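TRAP dicarboxylate transporter-DctP subunit (Rhodobacter sphaeroides, PDB 4PE3) probably captures a small solute, most likely an organic acid, in the periplasm and delivers it to the membrane subunits of a TRAP transporter. Local coordinates at residues D103-I109 and S323-V329; D124-G130 and T332-Y336; V113-A117 and R305-R309. All coordinates share one frame; numbering follows the deposited sequence.

In the fold
Of the segments in contact, helix 104-110 comes first along the chain, followed by the loop holding 113-117 and then helix 119-128. All three turn to the two last helices, 302-320 and 324-339, so each contact closes a loop of roughly 190 to 215 residues. Contact 1 sets 103-109 beside 323-329, and contact 3, joining 113-117 to 305-309, is nested inside the loop it closes. Contact 2, between 124-130 and 332-336, crosses both. Contacts 1 and 2 share helix 324-339 at centres about 14 Å apart. Contacts 2 and 3 meet directly at Trp116, whose ring packs on Phe125, Leu333 and Tyr336. Together they bind the C-terminal helices to the 103-130 region.

Contact 1: residues D103-I109 and S323-V329; sequences DPAFGLI and SEMAQKV
Asp103 and Ser323, the N-cap residues of two neighbouring helices, are joined by a hydrogen bond from Ser323 OG to Asp103 OD1 of 2.7 Å. Each caps its own helix as well: Asp103 OD1 accepts from Ala105 N with its anti lone pair, and Ser323 OG accepts from Ala326 N at 2.9 Å. The serine hydroxyl reaches OD1 from the syn side, 18° out of the carboxylate plane, so two donors grip this one oxygen. The second oxygen, OD2, accepts a hydrogen bond from a water, which in turn accepts from the backbone N of Met325 (a selenomethionine), 3.0 Å from that water.

Below the polar end the contact is apolar. Ala105 CB lies against the backbone of the other helix, 3.5 Å from Ala326 N, and also meets Met325 CB. One turn on, Val329 spreads its two methyls: CG2 reaches Ala105 CB, while CG1, anti to the backbone N (chi1 169°), lies 3.8 Å from Leu108 CD2 and 3.9 Å from Ile109 CB. The side chains of Leu108 and Val329 run alongside each other in opposite senses. Trp316 and Val319 of helix 302-320 also touch Leu108.

The small alanines let the helix axes approach to 8.1 Å at 22°, nearly parallel. With both N-termini at the same end, the two linked caps probably place the aspartate's negative charge favourably near both helix N-termini.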
# COMPACT_ATOMS: atom_id res chain seq x y z
N ASP A 103 0.32 -15.15 9.00
CA ASP A 103 0.22 -15.95 7.78
C ASP A 103 0.89 -15.19 6.67
O ASP A 103 0.64 -13.99 6.50
CB ASP A 103 -1.25 -16.20 7.42
CG ASP A 103 -1.40 -17.29 6.37
OD1 ASP A 103 -0.94 -17.12 5.22
OD2 ASP A 103 -2.01 -18.33 6.67
N PRO A 104 1.76 -15.85 5.89
CA PRO A 104 2.43 -15.08 4.83
C PRO A 104 1.46 -14.44 3.83
O PRO A 104 1.83 -13.52 3.11
CB PRO A 104 3.32 -16.10 4.12
CG PRO A 104 3.24 -17.38 4.92
CD PRO A 104 2.11 -17.28 5.89
N ALA A 105 0.23 -14.94 3.76
CA ALA A 105 -0.78 -14.33 2.90
C ALA A 105 -0.97 -12.85 3.20
O ALA A 105 -1.28 -12.06 2.31
CB ALA A 105 -2.11 -15.06 3.05
N PHE A 106 -0.83 -12.48 4.46
CA PHE A 106 -1.02 -11.09 4.85
C PHE A 106 0.01 -10.20 4.17
O PHE A 106 -0.34 -9.12 3.69
CB PHE A 106 -0.95 -10.93 6.38
CG PHE A 106 -2.21 -11.38 7.10
CD1 PHE A 106 -3.36 -10.61 7.07
CD2 PHE A 106 -2.23 -12.57 7.81
CE1 PHE A 106 -4.51 -11.02 7.72
CE2 PHE A 106 -3.37 -12.98 8.47
CZ PHE A 106 -4.50 -12.19 8.43
N GLY A 107 1.26 -10.64 4.14
CA GLY A 107 2.33 -9.87 3.51
C GLY A 107 2.11 -9.75 2.02
O GLY A 107 2.31 -8.69 1.41
N LEU A 108 1.70 -10.87 1.41
CA LEU A 108 1.52 -10.90 -0.03
C LEU A 108 0.35 -10.02 -0.50
O LEU A 108 0.49 -9.22 -1.43
CB LEU A 108 1.38 -12.34 -0.54
CG LEU A 108 1.18 -12.45 -2.05
CD1 LEU A 108 2.40 -11.93 -2.80
CD2 LEU A 108 0.86 -13.89 -2.46
N ILE A 109 -0.80 -10.13 0.14
CA ILE A 109 -1.93 -9.31 -0.28
C ILE A 109 -1.69 -7.82 0.06
O ILE A 109 -2.17 -6.94 -0.65
CB ILE A 109 -3.27 -9.78 0.36
CG1 ILE A 109 -4.43 -9.21 -0.44
CG2 ILE A 109 -3.36 -9.40 1.87
CD1 ILE A 109 -5.78 -9.78 -0.02
N SER A 323 1.83 -21.11 2.45
CA SER A 323 0.58 -21.36 3.19
C SER A 323 -0.60 -21.49 2.25
O SER A 323 -0.55 -21.02 1.12
CB SER A 323 0.27 -20.23 4.18
OG SER A 323 -0.40 -19.15 3.52
N GLU A 324 -1.66 -22.14 2.71
CA GLU A 324 -2.84 -22.31 1.88
C GLU A 324 -3.43 -20.97 1.48
O GLU A 324 -3.78 -20.77 0.32
CB GLU A 324 -3.89 -23.13 2.62
CG GLU A 324 -4.98 -23.64 1.70
CD GLU A 324 -5.80 -24.73 2.35
OE1 GLU A 324 -6.78 -24.40 3.05
OE2 GLU A 324 -5.44 -25.90 2.18
N MSE A 325 -3.55 -20.05 2.44
CA MSE A 325 -4.12 -18.75 2.13
C MSE A 325 -3.23 -17.93 1.20
O MSE A 325 -3.72 -17.16 0.38
CB MSE A 325 -4.40 -17.96 3.41
CG MSE A 325 -5.67 -18.34 4.13
SE MSE A 325 -7.21 -18.34 2.94
CE MSE A 325 -7.33 -16.51 2.50
N ALA A 326 -1.91 -18.09 1.31
CA ALA A 326 -1.03 -17.36 0.41
C ALA A 326 -1.23 -17.84 -1.03
O ALA A 326 -1.26 -17.03 -1.96
CB ALA A 326 0.43 -17.51 0.82
N GLN A 327 -1.43 -19.14 -1.21
CA GLN A 327 -1.70 -19.66 -2.54
C GLN A 327 -3.03 -19.12 -3.08
O GLN A 327 -3.13 -18.78 -4.26
CB GLN A 327 -1.74 -21.18 -2.51
CG GLN A 327 -2.01 -21.80 -3.86
CD GLN A 327 -0.85 -21.66 -4.81
OE1 GLN A 327 0.29 -22.01 -4.48
NE2 GLN A 327 -1.12 -21.13 -6.00
N LYS A 328 -4.02 -19.00 -2.21
CA LYS A 328 -5.30 -18.44 -2.62
C LYS A 328 -5.18 -16.96 -3.01
O LYS A 328 -5.78 -16.53 -3.98
CB LYS A 328 -6.32 -18.60 -1.51
CG LYS A 328 -7.75 -18.35 -1.95
CD LYS A 328 -8.74 -19.04 -1.00
CE LYS A 328 -10.17 -18.92 -1.48
NZ LYS A 328 -11.13 -18.86 -0.34
N VAL A 329 -4.43 -16.18 -2.23
CA VAL A 329 -4.14 -14.80 -2.61
C VAL A 329 -3.45 -14.77 -3.99
O VAL A 329 -3.87 -14.04 -4.90
CB VAL A 329 -3.28 -14.09 -1.55
CG1 VAL A 329 -2.78 -12.75 -2.11
CG2 VAL A 329 -4.06 -13.90 -0.24
O HOH W 1 -3.12 -20.48 5.34

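Contact 2: residues D124-G130 and T332-Y336; sequences DFVENGG and TLVTY
Tyr336 OH donates a 2.6 Å hydrogen bond to Asp124 OD2, using that oxygen's anti lone pair, with the carboxylate near the edge of the phenol ring. One face of the same ring rests on Phe125 CA, 3.9 Å from the ring centroid. The Phe125 ring turns its edge to the tyrosine face in a T-shaped pair, the planes 64° apart, and receives Leu333 CD1 over the centre of its own face. Tyr336 CG stands anti to the backbone N (chi1 178°), which carries the ring across to helix 119-128. Beside it, Gly129 CA comes within 3.8 Å of Tyr336 CD1, where a side chain would collide with the ring.

Further out, Asn128 ND2 holds Asp124 OD1 at 2.8 Å, and Lys340 forms a salt bridge with OD2. A water donates to both Gly129 O and Thr332 O. A phenylalanine in place of Tyr336 would probably keep much of the ring packing but leave Asp124 without its hydroxyl partner.

The helix segments cross at 106°, and the Gly129-Gly130 turn that leads into helix 131-139 leaves room for Tyr336 and Thr332. An edge-to-face aromatic pair and a tyrosine-aspartate bond thus join C-terminal helix 324-339 to helix 119-128 in the solute-binding protein fold.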
# COMPACT_ATOMS: atom_id res chain seq x y z
N ASP A 124 -9.64 -1.72 -7.46
CA ASP A 124 -10.53 -2.55 -8.27
C ASP A 124 -10.34 -4.04 -7.99
O ASP A 124 -11.32 -4.79 -7.90
CB ASP A 124 -10.35 -2.25 -9.76
CG ASP A 124 -11.39 -2.94 -10.60
OD1 ASP A 124 -12.55 -2.50 -10.55
OD2 ASP A 124 -11.05 -3.93 -11.29
N PHE A 125 -9.09 -4.46 -7.81
CA PHE A 125 -8.83 -5.83 -7.38
C PHE A 125 -9.56 -6.17 -6.07
O PHE A 125 -10.21 -7.22 -5.93
CB PHE A 125 -7.33 -6.06 -7.22
CG PHE A 125 -6.99 -7.33 -6.50
CD1 PHE A 125 -7.23 -8.56 -7.08
CD2 PHE A 125 -6.39 -7.29 -5.26
CE1 PHE A 125 -6.90 -9.72 -6.43
CE2 PHE A 125 -6.07 -8.46 -4.59
CZ PHE A 125 -6.33 -9.67 -5.17
N VAL A 126 -9.50 -5.27 -5.10
CA VAL A 126 -10.17 -5.51 -3.82
C VAL A 126 -11.68 -5.50 -3.97
O VAL A 126 -12.35 -6.42 -3.49
CB VAL A 126 -9.72 -4.47 -2.77
CG1 VAL A 126 -10.59 -4.56 -1.51
CG2 VAL A 126 -8.29 -4.72 -2.44
N GLU A 127 -12.21 -4.49 -4.63
CA GLU A 127 -13.65 -4.29 -4.61
C GLU A 127 -14.40 -5.17 -5.60
O GLU A 127 -15.54 -5.55 -5.34
CB GLU A 127 -13.97 -2.80 -4.80
CG GLU A 127 -13.42 -1.99 -3.62
CD GLU A 127 -13.70 -0.49 -3.66
OE1 GLU A 127 -14.16 0.03 -4.70
OE2 GLU A 127 -13.43 0.19 -2.63
N ASN A 128 -13.76 -5.52 -6.72
CA ASN A 128 -14.42 -6.29 -7.78
C ASN A 128 -13.67 -7.54 -8.22
O ASN A 128 -14.23 -8.36 -8.94
CB ASN A 128 -14.58 -5.40 -9.01
CG ASN A 128 -15.43 -4.17 -8.73
OD1 ASN A 128 -16.50 -4.28 -8.14
ND2 ASN A 128 -14.93 -2.99 -9.11
N GLY A 129 -12.42 -7.71 -7.80
CA GLY A 129 -11.60 -8.79 -8.28
C GLY A 129 -11.29 -9.90 -7.29
O GLY A 129 -10.41 -10.74 -7.55
N GLY A 130 -12.01 -9.90 -6.18
CA GLY A 130 -11.84 -10.94 -5.18
C GLY A 130 -11.05 -10.57 -3.95
O GLY A 130 -11.00 -11.35 -3.00
N THR A 332 -5.83 -15.68 -6.88
CA THR A 332 -6.82 -14.64 -7.11
C THR A 332 -6.21 -13.43 -7.78
O THR A 332 -6.79 -12.86 -8.71
CB THR A 332 -7.51 -14.29 -5.78
OG1 THR A 332 -8.13 -15.46 -5.25
CG2 THR A 332 -8.58 -13.21 -5.96
N LEU A 333 -5.02 -13.04 -7.32
CA LEU A 333 -4.28 -11.91 -7.88
C LEU A 333 -3.88 -12.16 -9.32
O LEU A 333 -4.09 -11.33 -10.18
CB LEU A 333 -3.05 -11.66 -7.02
CG LEU A 333 -2.13 -10.55 -7.55
CD1 LEU A 333 -2.84 -9.20 -7.56
CD2 LEU A 333 -0.88 -10.47 -6.70
N VAL A 334 -3.30 -13.33 -9.58
CA VAL A 334 -2.82 -13.62 -10.92
C VAL A 334 -4.00 -13.75 -11.89
O VAL A 334 -3.91 -13.29 -13.03
CB VAL A 334 -1.95 -14.90 -10.93
CG1 VAL A 334 -1.70 -15.37 -12.36
CG2 VAL A 334 -0.63 -14.63 -10.22
N THR A 335 -5.09 -14.36 -11.45
CA THR A 335 -6.29 -14.40 -12.27
C THR A 335 -6.75 -12.99 -12.64
O THR A 335 -7.04 -12.71 -13.80
CB THR A 335 -7.43 -15.17 -11.57
OG1 THR A 335 -7.02 -16.53 -11.38
CG2 THR A 335 -8.71 -15.14 -12.40
N TYR A 336 -6.78 -12.09 -11.66
CA TYR A 336 -7.19 -10.70 -11.89
C TYR A 336 -6.28 -9.98 -12.90
O TYR A 336 -6.76 -9.36 -13.85
CB TYR A 336 -7.21 -9.93 -10.55
CG TYR A 336 -7.58 -8.48 -10.74
CD1 TYR A 336 -8.90 -8.09 -10.83
CD2 TYR A 336 -6.59 -7.51 -10.87
CE1 TYR A 336 -9.23 -6.78 -11.03
CE2 TYR A 336 -6.92 -6.20 -11.06
CZ TYR A 336 -8.23 -5.84 -11.15
OH TYR A 336 -8.57 -4.53 -11.35
O HOH W 2 -9.50 -12.53 -9.30

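Contact 3: residues V113-A117 and R305-R309; sequences VGAWA and RAKFR
Arg309 NE donates to Ala115 O at 2.8 Å, with an N-H...O angle of 163°. The oxygen lies in the guanidinium plane, yet the donor stands 48° above the carbonyl plane rather than on a lone pair. Arg309 NH2 adds a weak bond to the same oxygen at 3.2 Å, so neighbouring nitrogens along one edge share a single acceptor. The chain is extended from CG to NE, passing Gly114 O at CG on its way to that carbonyl. At the other end of the group, NH1 is held by Leu342 O.

Arg305 reaches the loop through water: its NH1 donates to a water in the guanidinium plane, 2.9 Å away, and this water donates to Trp116 O. Arg305 is also held by the carbonyls of Pro235, Gly236 and Trp300, which satisfy its N-H groups, and by Asp299, which probably offsets the positive charge of this buried group. Ala117 CB sits against the arginine, 3.8 Å from both CD and NH1.

Packing completes the contact at Gly114. Phe308 CG lies anti to its backbone N (chi1 -167°), and the ring brings its edge to Gly114 CA, 3.6 Å from CE2. A side chain at Gly114 would collide with that ring, and the backbone angles of Gly114 would in any case press a CB against the carbonyl oxygen of the preceding residue.

The loop thus lies between helices 104-110 and 119-128 in sequence and against helix 302-320 in space. Val113 touches helix 180-187, Phe308 meets Phe237 edge-to-face, and the Trp116 ring packs on residues of helices 119-128 and 324-339.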
# COMPACT_ATOMS: atom_id res chain seq x y z
N VAL A 113 4.46 -7.00 -4.51
CA VAL A 113 5.44 -6.12 -5.14
C VAL A 113 5.37 -6.27 -6.65
O VAL A 113 5.45 -7.37 -7.19
CB VAL A 113 6.84 -6.47 -4.62
CG1 VAL A 113 7.90 -5.71 -5.37
CG2 VAL A 113 6.94 -6.20 -3.12
N GLY A 114 5.16 -5.16 -7.33
CA GLY A 114 5.16 -5.11 -8.78
C GLY A 114 3.80 -5.24 -9.46
O GLY A 114 3.66 -5.05 -10.66
N ALA A 115 2.77 -5.56 -8.69
CA ALA A 115 1.46 -5.77 -9.29
C ALA A 115 0.80 -4.52 -9.85
O ALA A 115 0.03 -4.60 -10.80
CB ALA A 115 0.53 -6.40 -8.27
N TRP A 116 1.08 -3.36 -9.24
CA TRP A 116 0.24 -2.18 -9.46
C TRP A 116 1.01 -1.00 -10.07
O TRP A 116 2.17 -0.77 -9.75
CB TRP A 116 -0.40 -1.71 -8.15
CG TRP A 116 -1.05 -2.80 -7.34
CD1 TRP A 116 -0.78 -3.12 -6.05
CD2 TRP A 116 -2.04 -3.72 -7.79
NE1 TRP A 116 -1.54 -4.18 -5.66
CE2 TRP A 116 -2.35 -4.55 -6.70
CE3 TRP A 116 -2.72 -3.91 -8.99
CZ2 TRP A 116 -3.27 -5.57 -6.78
CZ3 TRP A 116 -3.67 -4.93 -9.06
CH2 TRP A 116 -3.94 -5.74 -7.96
N ALA A 117 0.32 -0.28 -10.94
CA ALA A 117 0.83 0.94 -11.58
C ALA A 117 0.02 2.17 -11.17
O ALA A 117 0.35 3.29 -11.54
CB ALA A 117 0.81 0.79 -13.08
N ARG A 305 5.90 -2.55 -17.59
CA ARG A 305 5.25 -2.84 -16.32
C ARG A 305 4.75 -4.28 -16.28
O ARG A 305 4.87 -4.97 -15.27
CB ARG A 305 4.13 -1.84 -16.08
CG ARG A 305 4.67 -0.42 -15.83
CD ARG A 305 3.57 0.57 -15.69
NE ARG A 305 4.09 1.93 -15.59
CZ ARG A 305 4.48 2.53 -14.47
NH1 ARG A 305 4.39 1.90 -13.32
NH2 ARG A 305 4.93 3.78 -14.54
N ALA A 306 4.20 -4.76 -17.40
CA ALA A 306 3.77 -6.16 -17.49
C ALA A 306 4.98 -7.10 -17.37
O ALA A 306 4.89 -8.14 -16.74
CB ALA A 306 3.02 -6.42 -18.80
N LYS A 307 6.11 -6.72 -17.96
CA LYS A 307 7.32 -7.50 -17.80
C LYS A 307 7.75 -7.54 -16.33
O LYS A 307 8.15 -8.58 -15.81
CB LYS A 307 8.43 -6.96 -18.72
CG LYS A 307 8.27 -7.41 -20.16
CD LYS A 307 9.06 -6.55 -21.14
CE LYS A 307 10.51 -6.47 -20.76
NZ LYS A 307 11.27 -5.65 -21.76
N PHE A 308 7.67 -6.41 -15.64
CA PHE A 308 8.03 -6.38 -14.22
C PHE A 308 7.10 -7.29 -13.40
O PHE A 308 7.56 -8.03 -12.54
CB PHE A 308 8.06 -4.96 -13.67
CG PHE A 308 8.73 -4.87 -12.34
CD1 PHE A 308 10.12 -4.83 -12.24
CD2 PHE A 308 7.98 -4.83 -11.18
CE1 PHE A 308 10.74 -4.75 -11.00
CE2 PHE A 308 8.60 -4.75 -9.93
CZ PHE A 308 9.97 -4.72 -9.84
N ARG A 309 5.81 -7.28 -13.71
CA ARG A 309 4.89 -8.21 -13.06
C ARG A 309 5.30 -9.66 -13.22
O ARG A 309 5.20 -10.46 -12.29
CB ARG A 309 3.46 -8.10 -13.59
CG ARG A 309 2.82 -6.80 -13.27
CD ARG A 309 1.33 -6.83 -13.55
NE ARG A 309 0.82 -5.50 -13.28
CZ ARG A 309 0.83 -4.48 -14.13
NH1 ARG A 309 1.22 -4.67 -15.39
NH2 ARG A 309 0.40 -3.29 -13.72
O HOH W 3 3.67 -0.81 -12.46